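Local coordinates for protein putative oxidoreductase (Pseudomonas putida, PDB 3L6D) that is a putative oxidoreductase that probably binds NADP through a Rossmann-type domain and resembles NADPH-dependent reductive aminases in its C-terminal domain, at residues B[96-101]-B[155-160]; B[141-144]-B[149-152]. All coordinates share one frame; numbering follows the deposited sequence.

Contact 1: B[96-101]-B[155-160]; sequences TIVDYT and ALLEGL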
loop_
_atom_site.group_PDB
_atom_site.type_symbol
_atom_site.label_atom_id
_atom_site.label_comp_id
_atom_site.label_asym_id
_atom_site.label_seq_id
_atom_site.Cartn_x
_atom_site.Cartn_y
_atom_site.Cartn_z
ATOM N N THR B 96 -15.354 -26.766 -20.804
ATOM C CA THR B 96 -15.037 -26.083 -19.543
ATOM C C THR B 96 -15.652 -24.687 -19.613
ATOM O O THR B 96 -15.465 -23.984 -20.606
ATOM C CB THR B 96 -13.535 -26.002 -19.379
ATOM O OG1 THR B 96 -13.042 -27.341 -19.272
ATOM C CG2 THR B 96 -13.122 -25.133 -18.074
ATOM N N ILE B 97 -16.436 -24.331 -18.597
ATOM C CA ILE B 97 -16.950 -22.974 -18.437
ATOM C C ILE B 97 -16.037 -22.293 -17.467
ATOM O O ILE B 97 -15.874 -22.788 -16.319
ATOM C CB ILE B 97 -18.373 -23.006 -17.799
ATOM C CG1 ILE B 97 -19.325 -23.840 -18.648
ATOM C CG2 ILE B 97 -18.944 -21.599 -17.607
ATOM C CD1 ILE B 97 -19.283 -23.501 -20.141
ATOM N N VAL B 98 -15.483 -21.152 -17.863
ATOM C CA VAL B 98 -14.673 -20.308 -16.939
ATOM C C VAL B 98 -15.493 -19.060 -16.580
ATOM O O VAL B 98 -15.715 -18.193 -17.436
ATOM C CB VAL B 98 -13.303 -19.931 -17.583
ATOM C CG1 VAL B 98 -12.386 -19.208 -16.539
ATOM C CG2 VAL B 98 -12.602 -21.177 -18.096
ATOM N N ASP B 99 -15.983 -19.008 -15.340
ATOM C CA ASP B 99 -17.011 -18.076 -14.915
ATOM C C ASP B 99 -16.398 -16.936 -14.137
ATOM O O ASP B 99 -16.004 -17.119 -12.971
ATOM C CB ASP B 99 -18.019 -18.839 -14.020
ATOM C CG ASP B 99 -19.252 -18.028 -13.655
ATOM O OD1 ASP B 99 -19.427 -16.866 -14.101
ATOM O OD2 ASP B 99 -20.073 -18.588 -12.913
ATOM N N TYR B 100 -16.300 -15.764 -14.787
ATOM C CA TYR B 100 -15.834 -14.538 -14.120
ATOM C C TYR B 100 -16.976 -13.637 -13.579
ATOM O O TYR B 100 -16.686 -12.552 -13.093
ATOM C CB TYR B 100 -14.924 -13.720 -15.044
ATOM C CG TYR B 100 -13.622 -14.387 -15.339
ATOM C CD1 TYR B 100 -12.558 -14.301 -14.458
ATOM C CD2 TYR B 100 -13.445 -15.123 -16.508
ATOM C CE1 TYR B 100 -11.335 -14.920 -14.721
ATOM C CE2 TYR B 100 -12.240 -15.766 -16.765
ATOM C CZ TYR B 100 -11.201 -15.669 -15.870
ATOM O OH TYR B 100 -10.008 -16.283 -16.116
ATOM N N THR B 101 -18.232 -14.078 -13.674
ATOM C CA THR B 101 -19.415 -13.260 -13.300
ATOM C C THR B 101 -19.466 -13.180 -11.780
ATOM O O THR B 101 -19.367 -14.206 -11.125
ATOM C CB THR B 101 -20.732 -13.900 -13.753
ATOM O OG1 THR B 101 -20.813 -13.937 -15.179
ATOM C CG2 THR B 101 -21.965 -13.116 -13.215
ATOM N N ALA B 155 -2.837 -22.112 -19.612
ATOM C CA ALA B 155 -2.064 -21.254 -20.533
ATOM C C ALA B 155 -2.992 -20.211 -21.180
ATOM O O ALA B 155 -2.661 -19.033 -21.295
ATOM C CB ALA B 155 -1.312 -22.122 -21.669
ATOM N N LEU B 156 -4.186 -20.649 -21.539
ATOM C CA LEU B 156 -5.173 -19.749 -22.127
ATOM C C LEU B 156 -5.559 -18.638 -21.143
ATOM O O LEU B 156 -5.533 -17.451 -21.488
ATOM C CB LEU B 156 -6.437 -20.559 -22.488
ATOM C CG LEU B 156 -7.651 -19.769 -22.918
ATOM C CD1 LEU B 156 -7.388 -19.116 -24.265
ATOM C CD2 LEU B 156 -8.827 -20.742 -22.975
ATOM N N LEU B 157 -5.882 -19.032 -19.918
ATOM C CA LEU B 157 -6.324 -18.109 -18.905
ATOM C C LEU B 157 -5.181 -17.168 -18.468
ATOM O O LEU B 157 -5.415 -16.031 -18.088
ATOM C CB LEU B 157 -6.890 -18.887 -17.718
ATOM C CG LEU B 157 -8.161 -19.680 -18.115
ATOM C CD1 LEU B 157 -8.731 -20.415 -16.937
ATOM C CD2 LEU B 157 -9.248 -18.742 -18.802
ATOM N N GLU B 158 -3.957 -17.654 -18.552
ATOM C CA GLU B 158 -2.778 -16.793 -18.344
ATOM C C GLU B 158 -2.687 -15.674 -19.380
ATOM O O GLU B 158 -1.975 -14.694 -19.170
ATOM C CB GLU B 158 -1.465 -17.611 -18.260
ATOM C CG GLU B 158 -1.298 -18.226 -16.884
ATOM C CD GLU B 158 -0.186 -19.289 -16.806
ATOM O OE1 GLU B 158 0.375 -19.702 -17.858
ATOM O OE2 GLU B 158 0.058 -19.739 -15.660
ATOM N N GLY B 159 -3.414 -15.808 -20.487
ATOM C CA GLY B 159 -3.508 -14.715 -21.434
ATOM C C GLY B 159 -4.209 -13.488 -20.856
ATOM O O GLY B 159 -3.939 -12.353 -21.280
ATOM N N LEU B 160 -5.110 -13.718 -19.901
ATOM C CA LEU B 160 -5.863 -12.656 -19.243
ATOM C C LEU B 160 -5.154 -12.015 -18.019
ATOM O O LEU B 160 -5.417 -10.877 -17.678
ATOM C CB LEU B 160 -7.224 -13.196 -18.789
ATOM C CG LEU B 160 -8.102 -13.827 -19.892
ATOM C CD1 LEU B 160 -9.358 -14.414 -19.214
ATOM C CD2 LEU B 160 -8.464 -12.756 -20.943
#
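Strand 96-99 and the helical segment 155-160 come closest at Val98 and Leu157, whose CA atoms lie 8.9 Å apart, and no hydrogen bond spans the gap; the contact between the segments is made by side chains. After Asp99 the strand gives way to a turn in which Asp99 OD1 accepts a hydrogen bond from the backbone N of Thr101 at 3.1 Å, an Asx turn; the N-H approaches from above the carboxylate plane, 40° out of it. Val98 and Leu157 meet tip to tip: Val98 CG1, set anti to its own backbone nitrogen (chi1 -173°), lies 3.9 Å from Leu157 CD1 and equally near CD2, so one methyl sits against both ends of the leucine fork. Tyr100 runs aslant to both leucines. Its OH is 3.7 Å from Leu157 CD2 and the same distance from Leu160 CD1, while its ring carbon CE2 lies 4.0 Å from Leu160 CD1. The two leucine methyls touch the hydroxyl oxygen from the same general side; its hydrogen bond with His143 NE2 points away from Leu160 CD1 and roughly at right angles to Leu157 CD2. Ile70 of strand 68-71 and Met24 of helix 19-30 pack on both Tyr100 and Leu160, closing the apolar cluster. Such packing of strand residues against a helical segment lying over the sheet belongs to the layered core of the Rossmann-type, NAD-binding domain of the 6-phosphogluconate dehydrogenase family.

Contact 2: B[141-144]-B[149-152]; sequences SIHT and AFEQ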
loop_
_atom_site.group_PDB
_atom_site.type_symbol
_atom_site.label_atom_id
_atom_site.label_comp_id
_atom_site.label_asym_id
_atom_site.label_seq_id
_atom_site.Cartn_x
_atom_site.Cartn_y
_atom_site.Cartn_z
ATOM N N SER B 141 -4.833 -13.361 -11.197
ATOM C CA SER B 141 -6.190 -13.889 -11.098
ATOM C C SER B 141 -6.186 -15.035 -10.106
ATOM O O SER B 141 -5.149 -15.581 -9.825
ATOM C CB SER B 141 -6.702 -14.388 -12.471
ATOM O OG SER B 141 -5.753 -15.318 -12.987
ATOM N N ILE B 142 -7.358 -15.399 -9.601
ATOM C CA ILE B 142 -7.508 -16.546 -8.715
ATOM C C ILE B 142 -8.556 -17.431 -9.369
ATOM O O ILE B 142 -9.518 -16.908 -9.883
ATOM C CB ILE B 142 -8.081 -16.057 -7.344
ATOM C CG1 ILE B 142 -7.076 -15.155 -6.618
ATOM C CG2 ILE B 142 -8.440 -17.257 -6.463
ATOM C CD1 ILE B 142 -7.752 -14.225 -5.571
ATOM N N HIS B 143 -8.356 -18.752 -9.393
ATOM C CA HIS B 143 -9.337 -19.677 -9.965
ATOM C C HIS B 143 -9.650 -20.768 -8.977
ATOM O O HIS B 143 -8.814 -21.084 -8.106
ATOM C CB HIS B 143 -8.772 -20.282 -11.268
ATOM C CG HIS B 143 -8.704 -19.294 -12.394
ATOM N ND1 HIS B 143 -7.559 -18.568 -12.686
ATOM C CD2 HIS B 143 -9.649 -18.879 -13.270
ATOM C CE1 HIS B 143 -7.809 -17.751 -13.697
ATOM N NE2 HIS B 143 -9.072 -17.922 -14.066
ATOM N N THR B 144 -10.876 -21.306 -9.044
ATOM C CA THR B 144 -11.282 -22.371 -8.143
ATOM C C THR B 144 -12.277 -23.258 -8.925
ATOM O O THR B 144 -12.532 -22.978 -10.099
ATOM C CB THR B 144 -11.878 -21.817 -6.799
ATOM O OG1 THR B 144 -12.050 -22.902 -5.883
ATOM C CG2 THR B 144 -13.186 -21.095 -6.978
ATOM N N ALA B 149 -9.682 -29.210 -15.020
ATOM C CA ALA B 149 -10.064 -28.318 -16.142
ATOM C C ALA B 149 -9.268 -27.000 -16.119
ATOM O O ALA B 149 -8.883 -26.453 -17.194
ATOM C CB ALA B 149 -11.567 -28.026 -16.107
ATOM N N PHE B 150 -9.049 -26.448 -14.918
ATOM C CA PHE B 150 -8.221 -25.269 -14.806
ATOM C C PHE B 150 -6.794 -25.545 -15.359
ATOM O O PHE B 150 -6.255 -24.736 -16.104
ATOM C CB PHE B 150 -8.123 -24.755 -13.353
ATOM C CG PHE B 150 -6.951 -23.824 -13.150
ATOM C CD1 PHE B 150 -7.046 -22.504 -13.527
ATOM C CD2 PHE B 150 -5.758 -24.296 -12.646
ATOM C CE1 PHE B 150 -5.959 -21.627 -13.377
ATOM C CE2 PHE B 150 -4.653 -23.456 -12.484
ATOM C CZ PHE B 150 -4.761 -22.118 -12.830
ATOM N N GLU B 151 -6.198 -26.673 -14.988
ATOM C CA GLU B 151 -4.854 -26.998 -15.499
ATOM C C GLU B 151 -4.858 -27.151 -17.023
ATOM O O GLU B 151 -3.950 -26.648 -17.700
ATOM C CB GLU B 151 -4.287 -28.270 -14.847
ATOM C CG GLU B 151 -3.851 -28.126 -13.393
ATOM C CD GLU B 151 -2.759 -27.082 -13.175
ATOM O OE1 GLU B 151 -1.946 -26.798 -14.098
ATOM O OE2 GLU B 151 -2.730 -26.518 -12.050
ATOM N N GLN B 152 -5.882 -27.812 -17.554
ATOM C CA GLN B 152 -6.000 -27.958 -19.011
ATOM C C GLN B 152 -5.958 -26.606 -19.724
ATOM O O GLN B 152 -5.334 -26.473 -20.798
ATOM C CB GLN B 152 -7.277 -28.732 -19.385
ATOM C CG GLN B 152 -7.536 -28.873 -20.876
ATOM C CD GLN B 152 -8.886 -29.556 -21.176
ATOM O OE1 GLN B 152 -9.546 -30.072 -20.276
ATOM N NE2 GLN B 152 -9.305 -29.523 -22.441
#
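His143, in strand 140-145, packs against Phe150 of helix 147-152, and the two side chains cross at about a right angle. The histidine CB comes first, 3.6 Å from Phe150 CD1. One bond further out, CG lies 3.7 Å from Phe150 CE1 and almost as near CD1, so CB and CG both lie by the CD1-CE1 bond of the phenyl ring. ND1 makes the closest approach, 3.5 Å from Phe150 CE1. The rings meet obliquely, with their planes inclined at 32° and centroids 5.2 Å apart. Phe150 is brought there by a chi1 of 162°, which directs its CG away from the backbone nitrogen and across to the strand. Because only four residues lie between the segments, this is a local closure within the Rossmann-type domain: the chain leaves the strand, turns and packs the following helix back over the same sheet. Farther along the imidazole, both nitrogens have hydrogen-bonding partners outside the helix, ND1 with OG1 of Thr164 and NE2 with the hydroxyl of Tyr100. Partners at two different ring nitrogens would restrain its rotation about CB-CG, and they satisfy the polar atoms of a buried residue. Thr164, on the neighbouring strand 163-166, also touches Phe150, while Phe166 meets the phenyl ring with its plane turned by about 40°.

Overall arrangement
From the N terminus the chain builds four strands of the sheet before 96-99, where contact 1 begins; this strand later closes a loop by meeting 155-160. Between these ends the chain passes through helix 105-117 and strand 121-128, then enters strand 140-145, the antiparallel partner of 121-128. Contact 2 closes a much shorter loop there, with helix 147-152, and is nested inside the one closed by contact 1. Helix 154-157 follows directly, so two successive helices are packed onto the same sheet, one over 140-145 and the other over 96-99. The contact centres lie about 7 Å apart, and the two contacts adjoin where Leu157 CD1 packs against His143 NE2 at 3.8 Å.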